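Local coordinates for glucose-6-phosphate isomerase (Plasmodium falciparum, PDB 3QKI), which probably interconverts glucose 6-phosphate and fructose 6-phosphate, the second step of glycolysis, as other members of the glucose-6-phosphate isomerase family do, at residues 377-382 and 429-434. Numbering follows the deposited sequence.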
loop_
_atom_site.group_PDB
_atom_site.type_symbol
_atom_site.label_atom_id
_atom_site.label_comp_id
_atom_site.label_asym_id
_atom_site.label_seq_id
_atom_site.Cartn_x
_atom_site.Cartn_y
_atom_site.Cartn_z
ATOM N N ALA A 377 5.625 6.948 7.524
ATOM C CA ALA A 377 5.840 6.433 6.161
ATOM C C ALA A 377 7.008 5.436 6.203
ATOM O O ALA A 377 8.113 5.797 6.632
ATOM C CB ALA A 377 6.131 7.572 5.185
ATOM N N ILE A 378 6.749 4.180 5.792
ATOM C CA ILE A 378 7.748 3.100 5.751
ATOM C C ILE A 378 8.210 3.045 4.336
ATOM O O ILE A 378 7.440 2.671 3.440
ATOM C CB ILE A 378 7.192 1.740 6.221
ATOM C CG1 ILE A 378 6.695 1.799 7.686
ATOM C CG2 ILE A 378 8.247 0.621 6.019
ATOM C CD1 ILE A 378 7.800 2.109 8.855
ATOM N N LEU A 379 9.434 3.511 4.111
ATOM C CA LEU A 379 9.975 3.687 2.760
ATOM C C LEU A 379 11.294 2.949 2.499
ATOM O O LEU A 379 12.369 3.546 2.586
ATOM C CB LEU A 379 10.088 5.187 2.446
ATOM C CG LEU A 379 8.879 6.059 2.791
ATOM C CD1 LEU A 379 9.260 7.522 2.737
ATOM C CD2 LEU A 379 7.669 5.735 1.870
ATOM N N PRO A 380 11.225 1.640 2.199
ATOM C CA PRO A 380 12.462 0.904 1.894
ATOM C C PRO A 380 12.939 1.234 0.468
ATOM O O PRO A 380 12.153 1.145 -0.474
ATOM C CB PRO A 380 12.049 -0.558 2.036
ATOM C CG PRO A 380 10.572 -0.579 1.749
ATOM C CD PRO A 380 10.025 0.775 2.068
ATOM N N TYR A 381 14.212 1.627 0.306
ATOM C CA TYR A 381 14.787 1.914 -1.023
ATOM C C TYR A 381 15.320 0.570 -1.571
ATOM O O TYR A 381 16.526 0.341 -1.684
ATOM C CB TYR A 381 15.840 3.030 -0.942
ATOM C CG TYR A 381 15.184 4.387 -1.068
ATOM C CD1 TYR A 381 14.308 4.851 -0.089
ATOM C CD2 TYR A 381 15.338 5.152 -2.220
ATOM C CE1 TYR A 381 13.622 6.056 -0.243
ATOM C CE2 TYR A 381 14.656 6.362 -2.386
ATOM C CZ TYR A 381 13.778 6.797 -1.405
ATOM O OH TYR A 381 13.096 7.979 -1.560
ATOM N N PHE A 382 14.371 -0.348 -1.846
ATOM C CA PHE A 382 14.643 -1.716 -2.253
ATOM C C PHE A 382 13.324 -2.320 -2.711
ATOM O O PHE A 382 12.459 -2.620 -1.889
ATOM C CB PHE A 382 15.227 -2.521 -1.056
ATOM C CG PHE A 382 16.212 -3.610 -1.417
ATOM C CD1 PHE A 382 17.507 -3.295 -1.835
ATOM C CD2 PHE A 382 15.849 -4.955 -1.339
ATOM C CE1 PHE A 382 18.434 -4.316 -2.142
ATOM C CE2 PHE A 382 16.775 -5.973 -1.659
ATOM C CZ PHE A 382 18.061 -5.647 -2.040
ATOM N N HIS A 429 8.129 9.131 -6.363
ATOM C CA HIS A 429 7.465 9.712 -7.538
ATOM C C HIS A 429 5.942 9.768 -7.438
ATOM O O HIS A 429 5.268 10.231 -8.363
ATOM C CB HIS A 429 7.942 9.011 -8.810
ATOM C CG HIS A 429 9.425 9.133 -8.983
ATOM N ND1 HIS A 429 10.032 10.368 -9.118
ATOM C CD2 HIS A 429 10.379 8.175 -8.989
ATOM C CE1 HIS A 429 11.329 10.126 -9.212
ATOM N NE2 HIS A 429 11.587 8.822 -9.148
ATOM N N SER A 430 5.406 9.323 -6.306
ATOM C CA SER A 430 3.974 9.262 -6.082
ATOM C C SER A 430 3.467 10.326 -5.127
ATOM O O SER A 430 2.722 11.193 -5.555
ATOM C CB SER A 430 3.578 7.875 -5.591
ATOM O OG SER A 430 2.215 7.833 -5.202
ATOM N N PHE A 431 3.868 10.265 -3.847
ATOM C CA PHE A 431 3.339 11.144 -2.815
ATOM C C PHE A 431 4.358 12.003 -2.033
ATOM O O PHE A 431 3.940 12.669 -1.078
ATOM C CB PHE A 431 2.492 10.310 -1.832
ATOM C CG PHE A 431 3.242 9.116 -1.265
ATOM C CD1 PHE A 431 4.231 9.287 -0.292
ATOM C CD2 PHE A 431 2.978 7.825 -1.723
ATOM C CE1 PHE A 431 4.971 8.196 0.175
ATOM C CE2 PHE A 431 3.707 6.734 -1.242
ATOM C CZ PHE A 431 4.705 6.926 -0.301
ATOM N N TYR A 432 5.657 12.014 -2.409
ATOM C CA TYR A 432 6.612 12.861 -1.672
ATOM C C TYR A 432 6.327 14.359 -1.771
ATOM O O TYR A 432 6.779 15.108 -0.924
ATOM C CB TYR A 432 8.055 12.608 -2.044
ATOM C CG TYR A 432 8.705 11.387 -1.439
ATOM C CD1 TYR A 432 7.949 10.276 -1.073
ATOM C CD2 TYR A 432 10.089 11.269 -1.398
ATOM C CE1 TYR A 432 8.554 9.090 -0.654
ATOM C CE2 TYR A 432 10.706 10.096 -0.958
ATOM C CZ TYR A 432 9.936 8.998 -0.623
ATOM O OH TYR A 432 10.570 7.830 -0.268
ATOM N N GLN A 433 5.526 14.789 -2.756
ATOM C CA GLN A 433 5.123 16.197 -2.857
ATOM C C GLN A 433 4.527 16.619 -1.481
ATOM O O GLN A 433 4.931 17.639 -0.918
ATOM C CB GLN A 433 4.076 16.363 -3.977
ATOM C CG GLN A 433 3.259 17.641 -3.895
ATOM C CD GLN A 433 4.108 18.881 -3.994
ATOM O OE1 GLN A 433 4.996 19.002 -4.851
ATOM N NE2 GLN A 433 3.825 19.850 -3.133
ATOM N N LEU A 434 3.590 15.801 -0.944
ATOM C CA LEU A 434 2.930 16.028 0.346
ATOM C C LEU A 434 3.937 15.951 1.510
ATOM O O LEU A 434 3.925 16.820 2.384
ATOM C CB LEU A 434 1.764 15.040 0.539
ATOM C CG LEU A 434 0.896 15.226 1.785
ATOM C CD1 LEU A 434 -0.481 14.749 1.568
ATOM C CD2 LEU A 434 1.455 14.439 2.969
#
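Tyr381 OH has two polar neighbours: Tyr432 OH lies 2.8 Å from it, close enough for a hydrogen bond whose proton is not settled, and the firm bond is to the side-chain oxygen of Gln428, one residue ahead of segment 429-434. The two phenols arrive from opposite directions, and their hydroxyl oxygens meet where the side chains converge. Tyr381 OH settles at the edge of the Tyr432 ring, close to its plane, with Tyr432 CE2 3.2 Å away, whereas Tyr432 OH sits obliquely to the Tyr381 ring, 3.5 Å from Tyr381 CE1. Gln428 OE1 thus satisfies a hydroxyl that is buried.

Leu379 supplies the apolar half with its two methyl branches. CD1 packs obliquely against the phenol end of Tyr432, 3.3 Å from Tyr432 OH and 3.7 Å from Tyr432 CZ. CD2 turns to Phe431 instead and meets that ring at its edge, in plane, 3.9 Å from Phe431 CZ. Phe431 carries its CG between the backbone N and the carbonyl carbon (chi1 54°), a setting that leaves the CE1–CZ edge facing the leucine. The edge of the Tyr432 ring also receives Phe431 CD1, so Leu379 touches two rings that also meet each other.

All four side chains are buried, and they pack helix 428-437 against strand 375-380 and the inverse gamma turn centred on Tyr381. The same helix carries His429, which binds beta-D-fructose 6-phosphate, although none is bound to this chain here. The strand lies inside the mixed sheet, with 443-448 and 418-420 as its parallel neighbours; Leu379 also rests on Val443 and Leu445, and Phe420 makes an edge-to-face pair with Phe431. Helix 464-481 packs against both tyrosines through Gln475.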